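PDB 3BB8: CDP-4-keto-6-deoxy-D-glucose-3-dehydrase from Yersinia pseudotuberculosis, which works with pyridoxal 5'-phosphate as a dehydrase on CDP-4-keto-6-deoxy-D-glucose, probably in the synthesis of a lipopolysaccharide sugar. Local coordinates for residues 13-18 with 45-50; 245-250 with 286-291; 372-377 with 408-413. The protein carries 1 engineered substitution. All coordinates share one frame; numbering follows the deposited sequence.

Contact 1: residues 13-18 with 45-50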
loop_
_atom_site.group_PDB
_atom_site.type_symbol
_atom_site.label_atom_id
_atom_site.label_comp_id
_atom_site.label_asym_id
_atom_site.label_seq_id
_atom_site.Cartn_x
_atom_site.Cartn_y
_atom_site.Cartn_z
ATOM N N LEU A 13 -26.639 16.572 -10.146
ATOM C CA LEU A 13 -26.643 16.996 -8.750
ATOM C C LEU A 13 -25.229 17.040 -8.170
ATOM O O LEU A 13 -24.999 17.618 -7.104
ATOM C CB LEU A 13 -27.519 16.058 -7.915
ATOM C CG LEU A 13 -28.971 15.888 -8.374
ATOM C CD1 LEU A 13 -29.734 15.086 -7.330
ATOM C CD2 LEU A 13 -29.623 17.249 -8.570
ATOM N N VAL A 14 -24.290 16.420 -8.876
ATOM C CA VAL A 14 -22.897 16.401 -8.451
ATOM C C VAL A 14 -22.182 17.594 -9.079
ATOM O O VAL A 14 -21.522 18.368 -8.385
ATOM C CB VAL A 14 -22.193 15.083 -8.876
ATOM C CG1 VAL A 14 -20.692 15.195 -8.672
ATOM C CG2 VAL A 14 -22.729 13.925 -8.056
ATOM N N ALA A 15 -22.330 17.749 -10.394
ATOM C CA ALA A 15 -21.694 18.854 -11.108
ATOM C C ALA A 15 -22.145 20.202 -10.549
ATOM O O ALA A 15 -21.478 21.218 -10.740
ATOM C CB ALA A 15 -22.017 18.772 -12.597
ATOM N N GLN A 16 -23.276 20.202 -9.849
ATOM C CA GLN A 16 -23.815 21.425 -9.273
ATOM C C GLN A 16 -23.440 21.551 -7.802
ATOM O O GLN A 16 -23.536 22.630 -7.217
ATOM C CB GLN A 16 -25.336 21.451 -9.441
ATOM C CG GLN A 16 -25.795 21.344 -10.895
ATOM C CD GLN A 16 -27.293 21.125 -11.038
ATOM O OE1 GLN A 16 -27.797 20.909 -12.144
ATOM N NE2 GLN A 16 -28.015 21.181 -9.920
ATOM N N TYR A 17 -23.020 20.443 -7.203
ATOM C CA TYR A 17 -22.604 20.445 -5.805
ATOM C C TYR A 17 -21.151 20.906 -5.794
ATOM O O TYR A 17 -20.675 21.502 -4.830
ATOM C CB TYR A 17 -22.691 19.036 -5.212
ATOM C CG TYR A 17 -22.207 18.943 -3.780
ATOM C CD1 TYR A 17 -23.103 19.029 -2.714
ATOM C CD2 TYR A 17 -20.845 18.806 -3.486
ATOM C CE1 TYR A 17 -22.659 18.981 -1.393
ATOM C CE2 TYR A 17 -20.389 18.760 -2.165
ATOM C CZ TYR A 17 -21.302 18.850 -1.124
ATOM O OH TYR A 17 -20.864 18.831 0.184
ATOM N N ALA A 18 -20.460 20.618 -6.892
ATOM C CA ALA A 18 -19.058 20.974 -7.050
ATOM C C ALA A 18 -18.873 22.470 -7.294
ATOM O O ALA A 18 -17.813 23.029 -7.002
ATOM C CB ALA A 18 -18.453 20.175 -8.203
ATOM N N GLU A 45 -13.600 15.357 -11.134
ATOM C CA GLU A 45 -13.075 14.430 -10.141
ATOM C C GLU A 45 -14.189 13.815 -9.313
ATOM O O GLU A 45 -14.273 12.593 -9.201
ATOM C CB GLU A 45 -12.080 15.115 -9.193
ATOM C CG GLU A 45 -10.733 15.499 -9.813
ATOM C CD GLU A 45 -10.839 16.683 -10.752
ATOM O OE1 GLU A 45 -11.708 17.542 -10.510
ATOM O OE2 GLU A 45 -10.056 16.768 -11.719
ATOM N N LEU A 46 -15.045 14.652 -8.735
ATOM C CA LEU A 46 -16.129 14.134 -7.909
ATOM C C LEU A 46 -17.099 13.272 -8.698
ATOM O O LEU A 46 -17.636 12.297 -8.174
ATOM C CB LEU A 46 -16.902 15.266 -7.228
ATOM C CG LEU A 46 -16.221 15.922 -6.020
ATOM C CD1 LEU A 46 -15.135 16.865 -6.507
ATOM C CD2 LEU A 46 -17.252 16.677 -5.190
ATOM N N GLN A 47 -17.320 13.627 -9.958
ATOM C CA GLN A 47 -18.243 12.864 -10.783
ATOM C C GLN A 47 -17.738 11.440 -11.001
ATOM O O GLN A 47 -18.443 10.469 -10.688
ATOM C CB GLN A 47 -18.465 13.564 -12.121
ATOM C CG GLN A 47 -19.251 14.865 -11.994
ATOM C CD GLN A 47 -19.639 15.456 -13.337
ATOM O OE1 GLN A 47 -18.791 15.669 -14.204
ATOM N NE2 GLN A 47 -20.931 15.728 -13.512
ATOM N N LEU A 48 -16.519 11.315 -11.523
ATOM C CA LEU A 48 -15.947 9.999 -11.765
ATOM C C LEU A 48 -15.901 9.154 -10.491
ATOM O O LEU A 48 -16.272 7.982 -10.515
ATOM C CB LEU A 48 -14.547 10.115 -12.376
ATOM C CG LEU A 48 -14.478 10.840 -13.722
ATOM C CD1 LEU A 48 -13.190 10.462 -14.443
ATOM C CD2 LEU A 48 -15.676 10.455 -14.583
ATOM N N MET A 49 -15.466 9.733 -9.376
ATOM C CA MET A 49 -15.418 8.955 -8.145
ATOM C C MET A 49 -16.800 8.398 -7.823
ATOM O O MET A 49 -16.927 7.314 -7.251
ATOM C CB MET A 49 -14.906 9.800 -6.978
ATOM C CG MET A 49 -13.431 10.121 -7.082
ATOM S SD MET A 49 -12.786 10.740 -5.532
ATOM C CE MET A 49 -13.423 12.434 -5.571
ATOM N N VAL A 50 -17.835 9.144 -8.191
ATOM C CA VAL A 50 -19.197 8.689 -7.954
ATOM C C VAL A 50 -19.494 7.544 -8.913
ATOM O O VAL A 50 -20.108 6.549 -8.526
ATOM C CB VAL A 50 -20.219 9.833 -8.151
ATOM C CG1 VAL A 50 -21.628 9.273 -8.281
ATOM C CG2 VAL A 50 -20.166 10.767 -6.947
#
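Val14 drives its two methyls into the face that helix 43-55 turns toward the N-terminal helix 6-15. The tight part of this helix-on-helix packing lies round CG1, which stands anti to the backbone N (chi1 169°) and rests on the aliphatic root of Gln47, with Val14 CG1 3.6 Å from Gln47 CG. The same methyl touches the base of Leu46, Val14 CG1 to Leu46 CB being 4.1 Å. The other branch, Val14 CG2, meets Val50 CG2, one turn beyond Leu46 in helix 43-55, more loosely at 4.2 Å. Leu46 also packs on Met22 and Ile41 of its own chain and, across the dimer interface, on Ser53 of the second subunit.

The opposite character appears at Ala15 and Gln47, both partly exposed to solvent. Here the amide end of Gln47, its chain extended beyond CG, passes the methyl of Ala15, with Gln47 NE2 3.4 Å from Ala15 CB. Gln47 NE2 is hydrogen-bonded to the backbone oxygen of Ala11, just before the first segment. The Val14 carbonyl oxygen is taken within its own segment, by Tyr17 N at 2.8 Å and Ala18 N at 2.9 Å. Between the two segments themselves the hold is van der Waals contact, buried at valine and leucine, while the polar tie of Gln47 to Ala11 is made at the wetter margin.

Contact 2: residues 245-250 with 286-291. With PLP (pyridoxal-5'-phosphate), chain E.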
loop_
_atom_site.group_PDB
_atom_site.type_symbol
_atom_site.label_atom_id
_atom_site.label_comp_id
_atom_site.label_asym_id
_atom_site.label_seq_id
_atom_site.Cartn_x
_atom_site.Cartn_y
_atom_site.Cartn_z
ATOM N N ARG A 245 3.711 -6.571 -6.919
ATOM C CA ARG A 245 2.565 -5.818 -6.453
ATOM C C ARG A 245 1.408 -6.756 -6.146
ATOM O O ARG A 245 0.677 -6.559 -5.183
ATOM C CB ARG A 245 2.113 -4.788 -7.501
ATOM C CG ARG A 245 0.972 -3.906 -6.994
ATOM C CD ARG A 245 0.274 -3.136 -8.114
ATOM N NE ARG A 245 -0.425 -4.011 -9.050
ATOM C CZ ARG A 245 -0.913 -3.613 -10.227
ATOM N NH1 ARG A 245 -0.786 -2.346 -10.625
ATOM N NH2 ARG A 245 -1.519 -4.488 -11.018
ATOM N N ASP A 246 1.257 -7.787 -6.966
ATOM C CA ASP A 246 0.166 -8.726 -6.792
ATOM C C ASP A 246 0.476 -10.046 -6.063
ATOM O O ASP A 246 0.336 -11.127 -6.629
ATOM C CB ASP A 246 -0.469 -9.011 -8.159
ATOM C CG ASP A 246 -0.885 -7.737 -8.900
ATOM O OD1 ASP A 246 -1.071 -6.678 -8.256
ATOM O OD2 ASP A 246 -1.042 -7.793 -10.137
ATOM N N TRP A 247 0.871 -9.939 -4.797
ATOM C CA TRP A 247 1.167 -11.078 -3.926
ATOM C C TRP A 247 2.356 -11.913 -4.359
ATOM O O TRP A 247 2.600 -13.000 -3.822
ATOM C CB TRP A 247 -0.069 -11.983 -3.788
ATOM C CG TRP A 247 -1.325 -11.298 -3.277
ATOM C CD1 TRP A 247 -1.590 -10.910 -1.988
ATOM C CD2 TRP A 247 -2.477 -10.918 -4.054
ATOM N NE1 TRP A 247 -2.836 -10.314 -1.919
ATOM C CE2 TRP A 247 -3.398 -10.305 -3.169
ATOM C CE3 TRP A 247 -2.819 -11.037 -5.407
ATOM C CZ2 TRP A 247 -4.642 -9.812 -3.599
ATOM C CZ3 TRP A 247 -4.068 -10.546 -5.840
ATOM C CH2 TRP A 247 -4.960 -9.940 -4.932
ATOM N N GLY A 248 3.117 -11.396 -5.314
ATOM C CA GLY A 248 4.263 -12.132 -5.810
ATOM C C GLY A 248 3.840 -13.321 -6.657
ATOM O O GLY A 248 4.627 -14.245 -6.874
ATOM N N ARG A 249 2.600 -13.296 -7.134
ATOM C CA ARG A 249 2.052 -14.410 -7.900
ATOM C C ARG A 249 2.565 -14.396 -9.336
ATOM O O ARG A 249 2.706 -13.337 -9.945
ATOM C CB ARG A 249 0.522 -14.365 -7.888
ATOM C CG ARG A 249 -0.082 -13.470 -8.957
ATOM C CD ARG A 249 -1.597 -13.577 -8.977
ATOM N NE ARG A 249 -2.216 -12.456 -9.678
ATOM C CZ ARG A 249 -3.514 -12.174 -9.637
ATOM N NH1 ARG A 249 -4.337 -12.930 -8.923
ATOM N NH2 ARG A 249 -3.990 -11.133 -10.308
ATOM N N ASP A 250 2.845 -15.582 -9.870
ATOM C CA ASP A 250 3.467 -15.703 -11.182
ATOM C C ASP A 250 2.585 -15.098 -12.269
ATOM O O ASP A 250 1.408 -14.819 -12.042
ATOM C CB ASP A 250 3.763 -17.170 -11.501
ATOM C CG ASP A 250 4.888 -17.333 -12.504
ATOM O OD1 ASP A 250 4.847 -16.665 -13.559
ATOM O OD2 ASP A 250 5.814 -18.128 -12.237
ATOM N N GLY A 286 6.460 -11.309 -2.756
ATOM C CA GLY A 286 5.610 -10.157 -2.974
ATOM C C GLY A 286 4.895 -9.490 -1.820
ATOM O O GLY A 286 5.039 -9.855 -0.650
ATOM N N TYR A 287 4.118 -8.482 -2.205
ATOM C CA TYR A 287 3.310 -7.653 -1.316
ATOM C C TYR A 287 1.931 -7.624 -1.943
ATOM O O TYR A 287 1.618 -8.416 -2.818
ATOM C CB TYR A 287 3.804 -6.198 -1.327
ATOM C CG TYR A 287 5.235 -5.988 -0.919
ATOM C CD1 TYR A 287 6.266 -6.049 -1.853
ATOM C CD2 TYR A 287 5.560 -5.743 0.414
ATOM C CE1 TYR A 287 7.596 -5.873 -1.463
ATOM C CE2 TYR A 287 6.866 -5.570 0.811
ATOM C CZ TYR A 287 7.882 -5.637 -0.127
ATOM O OH TYR A 287 9.176 -5.483 0.294
ATOM N N ASN A 288 1.108 -6.709 -1.457
ATOM C CA ASN A 288 -0.207 -6.452 -2.026
ATOM C C ASN A 288 -0.299 -4.943 -1.931
ATOM O O ASN A 288 -0.885 -4.381 -0.998
ATOM C CB ASN A 288 -1.349 -7.071 -1.241
ATOM C CG ASN A 288 -2.706 -6.760 -1.871
ATOM O OD1 ASN A 288 -3.749 -7.168 -1.360
ATOM N ND2 ASN A 288 -2.694 -6.028 -2.984
ATOM N N LEU A 289 0.311 -4.293 -2.906
ATOM C CA LEU A 289 0.194 -2.858 -3.078
ATOM C C LEU A 289 -0.643 -2.332 -4.242
ATOM O O LEU A 289 -0.132 -1.627 -5.115
ATOM C CB LEU A 289 1.646 -2.392 -3.201
ATOM C CG LEU A 289 2.544 -2.797 -2.020
ATOM C CD1 LEU A 289 4.014 -2.670 -2.409
ATOM C CD2 LEU A 289 2.227 -1.933 -0.813
ATOM N N LYS A 290 -1.926 -2.683 -4.258
ATOM C CA LYS A 290 -2.830 -2.203 -5.312
ATOM C C LYS A 290 -3.817 -1.182 -4.746
ATOM O O LYS A 290 -3.987 -1.075 -3.526
ATOM C CB LYS A 290 -3.625 -3.356 -5.943
ATOM C CG LYS A 290 -2.774 -4.458 -6.541
ATOM C CD LYS A 290 -3.612 -5.460 -7.335
ATOM C CE LYS A 290 -3.608 -6.852 -6.698
ATOM N NZ LYS A 290 -4.260 -6.903 -5.352
ATOM N N ILE A 291 -4.462 -0.433 -5.635
ATOM C CA ILE A 291 -5.434 0.558 -5.199
ATOM C C ILE A 291 -6.829 0.205 -5.689
ATOM O O ILE A 291 -7.046 -0.868 -6.266
ATOM C CB ILE A 291 -5.066 2.004 -5.660
ATOM C CG1 ILE A 291 -5.407 2.226 -7.141
ATOM C CG2 ILE A 291 -3.592 2.259 -5.395
ATOM C CD1 ILE A 291 -4.515 1.517 -8.105
HETATM N N1 PLP E . -3.252 -13.588 4.966
HETATM C C2 PLP E . -4.302 -14.429 4.650
HETATM C C2A PLP E . -4.392 -15.764 5.393
HETATM C C3 PLP E . -5.252 -14.027 3.662
HETATM O O3 PLP E . -6.294 -14.816 3.313
HETATM C C4 PLP E . -5.110 -12.732 2.995
HETATM C C4A PLP E . -6.187 -12.331 1.951
HETATM C C5 PLP E . -3.999 -11.915 3.355
HETATM C C6 PLP E . -3.077 -12.388 4.365
HETATM C C5A PLP E . -3.654 -10.563 2.802
HETATM O O4P PLP E . -4.719 -9.819 2.408
HETATM P P PLP E . -4.804 -8.965 1.060
HETATM O O1P PLP E . -5.868 -7.935 1.280
HETATM O O2P PLP E . -5.222 -10.054 -0.096
HETATM O O3P PLP E . -3.427 -8.335 0.741
#
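Trp247 and Lys290 cross at about a right angle where the type I' turn Asp246-Arg249, which follows helix 235-245, meets 286-291 through a single beta bridge of Asp246 with Asn288. This loop pair of the aspartate aminotransferase fold reaches the cofactor site of the second subunit. Lys290 NZ sits over the six-membered ring of Trp247 in a cation-pi contact, 3.7 Å from the centroid and 33° off the normal; a bend at chi4 (65°) sets NZ over the ring. Lower down, the lysine chain runs across Asp246, whose OD1 is 3.0 Å from Lys290 CD. The same oxygen, Asp246 OD1, accepts from Arg245 NE in a nearly straight salt bridge of 2.9 Å (170°), in the guanidinium plane. Arg245 itself crosses Lys290 at about a right angle, and its NH1 is bonded to Thr82 O. Backbone hydrogen bonds run from Leu289 N to Arg245 O (3.2 Å) and from Trp247 N to Tyr287 O (2.6 Å). Phe120 and Tyr217 of the second subunit meet the indole. PLP, held by Asp194 and Ser215 of that subunit, puts its phosphate at the indole edge, where Trp247 NE1 donates to PLP O2P at 3.0 Å.

Contact 3: residues 372-377 with 408-413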
loop_
_atom_site.group_PDB
_atom_site.type_symbol
_atom_site.label_atom_id
_atom_site.label_comp_id
_atom_site.label_asym_id
_atom_site.label_seq_id
_atom_site.Cartn_x
_atom_site.Cartn_y
_atom_site.Cartn_z
ATOM N N GLY A 372 2.750 29.639 3.925
ATOM C CA GLY A 372 3.269 28.337 4.292
ATOM C C GLY A 372 4.653 28.051 3.747
ATOM O O GLY A 372 4.998 28.472 2.642
ATOM N N THR A 373 5.455 27.350 4.539
ATOM C CA THR A 373 6.798 26.971 4.124
ATOM C C THR A 373 7.022 25.502 4.488
ATOM O O THR A 373 6.291 24.931 5.305
ATOM C CB THR A 373 7.899 27.816 4.826
ATOM O OG1 THR A 373 7.798 27.651 6.246
ATOM C CG2 THR A 373 7.758 29.295 4.475
ATOM N N ARG A 374 8.031 24.901 3.868
ATOM C CA ARG A 374 8.371 23.512 4.124
ATOM C C ARG A 374 9.873 23.379 4.011
ATOM O O ARG A 374 10.485 23.984 3.132
ATOM C CB ARG A 374 7.721 22.582 3.081
ATOM C CG ARG A 374 6.215 22.492 3.152
ATOM C CD ARG A 374 5.800 21.712 4.367
ATOM N NE ARG A 374 4.349 21.593 4.473
ATOM C CZ ARG A 374 3.549 22.542 4.942
ATOM N NH1 ARG A 374 4.051 23.701 5.361
ATOM N NH2 ARG A 374 2.241 22.327 5.001
ATOM N N LEU A 375 10.477 22.592 4.889
ATOM C CA LEU A 375 11.904 22.386 4.782
ATOM C C LEU A 375 12.064 21.378 3.635
ATOM O O LEU A 375 11.080 20.776 3.209
ATOM C CB LEU A 375 12.459 21.847 6.104
ATOM C CG LEU A 375 12.251 22.787 7.310
ATOM C CD1 LEU A 375 13.158 22.352 8.454
ATOM C CD2 LEU A 375 12.576 24.240 6.925
ATOM N N LEU A 376 13.276 21.210 3.118
ATOM C CA LEU A 376 13.499 20.285 2.014
ATOM C C LEU A 376 13.495 18.814 2.450
ATOM O O LEU A 376 14.498 18.098 2.320
ATOM C CB LEU A 376 14.814 20.635 1.291
ATOM C CG LEU A 376 15.012 20.011 -0.100
ATOM C CD1 LEU A 376 13.795 20.276 -0.935
ATOM C CD2 LEU A 376 16.238 20.588 -0.786
ATOM N N PHE A 377 12.349 18.386 2.976
ATOM C CA PHE A 377 12.138 17.020 3.443
ATOM C C PHE A 377 13.175 16.672 4.508
ATOM O O PHE A 377 13.434 17.470 5.403
ATOM C CB PHE A 377 12.206 16.030 2.275
ATOM C CG PHE A 377 11.273 16.375 1.138
ATOM C CD1 PHE A 377 9.942 16.715 1.389
ATOM C CD2 PHE A 377 11.733 16.407 -0.177
ATOM C CE1 PHE A 377 9.083 17.091 0.345
ATOM C CE2 PHE A 377 10.880 16.781 -1.234
ATOM C CZ PHE A 377 9.556 17.125 -0.969
ATOM N N THR A 408 17.884 25.842 3.889
ATOM C CA THR A 408 16.912 25.803 2.800
ATOM C C THR A 408 15.473 25.542 3.215
ATOM O O THR A 408 15.199 24.984 4.268
ATOM C CB THR A 408 17.331 24.748 1.754
ATOM O OG1 THR A 408 18.683 24.998 1.358
ATOM C CG2 THR A 408 16.434 24.800 0.522
ATOM N N PHE A 409 14.550 25.974 2.367
ATOM C CA PHE A 409 13.131 25.773 2.594
ATOM C C PHE A 409 12.440 26.114 1.274
ATOM O O PHE A 409 13.059 26.701 0.391
ATOM C CB PHE A 409 12.643 26.677 3.734
ATOM C CG PHE A 409 12.542 28.135 3.370
ATOM C CD1 PHE A 409 11.336 28.674 2.919
ATOM C CD2 PHE A 409 13.647 28.969 3.476
ATOM C CE1 PHE A 409 11.237 30.027 2.580
ATOM C CE2 PHE A 409 13.560 30.321 3.140
ATOM C CZ PHE A 409 12.351 30.848 2.690
ATOM N N TRP A 410 11.175 25.735 1.121
ATOM C CA TRP A 410 10.472 26.047 -0.113
ATOM C C TRP A 410 9.068 26.542 0.143
ATOM O O TRP A 410 8.490 26.272 1.193
ATOM C CB TRP A 410 10.437 24.839 -1.067
ATOM C CG TRP A 410 9.860 23.561 -0.501
ATOM C CD1 TRP A 410 10.503 22.645 0.280
ATOM C CD2 TRP A 410 8.540 23.041 -0.720
ATOM N NE1 TRP A 410 9.670 21.583 0.556
ATOM C CE2 TRP A 410 8.460 21.801 -0.044
ATOM C CE3 TRP A 410 7.418 23.502 -1.423
ATOM C CZ2 TRP A 410 7.306 21.016 -0.050
ATOM C CZ3 TRP A 410 6.266 22.719 -1.429
ATOM C CH2 TRP A 410 6.220 21.490 -0.746
ATOM N N ILE A 411 8.517 27.272 -0.822
ATOM C CA ILE A 411 7.142 27.748 -0.731
ATOM C C ILE A 411 6.369 27.442 -2.010
ATOM O O ILE A 411 6.857 26.730 -2.888
ATOM C CB ILE A 411 7.085 29.262 -0.458
ATOM C CG1 ILE A 411 7.759 30.034 -1.594
ATOM C CG2 ILE A 411 7.740 29.586 0.876
ATOM C CD1 ILE A 411 8.198 31.429 -1.207
ATOM N N GLY A 412 5.160 27.987 -2.109
ATOM C CA GLY A 412 4.133 27.414 -2.960
ATOM C C GLY A 412 4.035 28.112 -4.301
ATOM O O GLY A 412 3.909 29.336 -4.368
ATOM N N ILE A 413 4.093 27.331 -5.375
ATOM C CA ILE A 413 3.832 27.849 -6.717
ATOM C C ILE A 413 2.863 26.950 -7.482
ATOM O O ILE A 413 2.798 26.993 -8.715
ATOM C CB ILE A 413 5.185 27.922 -7.488
ATOM C CG1 ILE A 413 6.030 26.677 -7.222
ATOM C CG2 ILE A 413 5.920 29.206 -7.125
ATOM C CD1 ILE A 413 5.503 25.415 -7.879
#
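Trp410 lies at the apolar centre, one face of its indole covered by the CB of Arg374, a CH-pi contact 3.6 Å from the centroid of the five-membered ring. With Trp410 CG between the backbone N and the carbonyl carbon (chi1 55°), the indole lies across 372-377. Around it, Leu376 CD1 reaches Trp410 CD1 at 4.2 Å, and the indole turns an edge toward the face of Phe377, the planes 63° apart. Phe377 passes this packing on to the cofactor site: it touches PLP and stacks edge-to-face with Phe120. Nearby, Leu375 CD2 rests on Phe409 CB at 4.0 Å, and the methyls Thr373 CG2 and Ile411 CG2 meet at 3.6 Å. Strand 408-411 is an edge strand of a small antiparallel sheet, bonded to strand 347-351 through Phe409 and Ile411; toward 372-377 it forms one antiparallel hydrogen-bonded pair, Arg374 with Trp410. Trp410 N donates to Arg374 O at 2.8 Å, and Arg374 N donates to Trp410 O at 3.0 Å. Further out, Trp410 NE1 bonds weakly, at 3.1 Å, to the oxygen of Leu375, which opens the inverse gamma turn centred on Leu376. At the polar edge the Arg374 chain bends at chi2, and its NH1 donates to Thr373 O at 2.6 Å, from above the carbonyl plane.

Overall arrangement
Contacts 1, 2 and 3 follow one another along the chain, each closing before the next opens, and none touches another. The centre of contact 1 is about 32 Å from those of contact 2 and contact 3, which are themselves about 35 Å apart. Helix 293-323 gives a common reference, since side chains of 45-50 and of 408-413 both rest on it and 286-291 precedes it. Contacts 2 and 3 stand on opposite sides of the chain's centre and serve different cofactors: 245-250 reaches the PLP of the second subunit, while Phe377 touches the one in its own. All three touch the second subunit; because contact 2 brings Trp247 to the other subunit's PLP, each cofactor site draws on both chains, while contact 1 lies away from the sites.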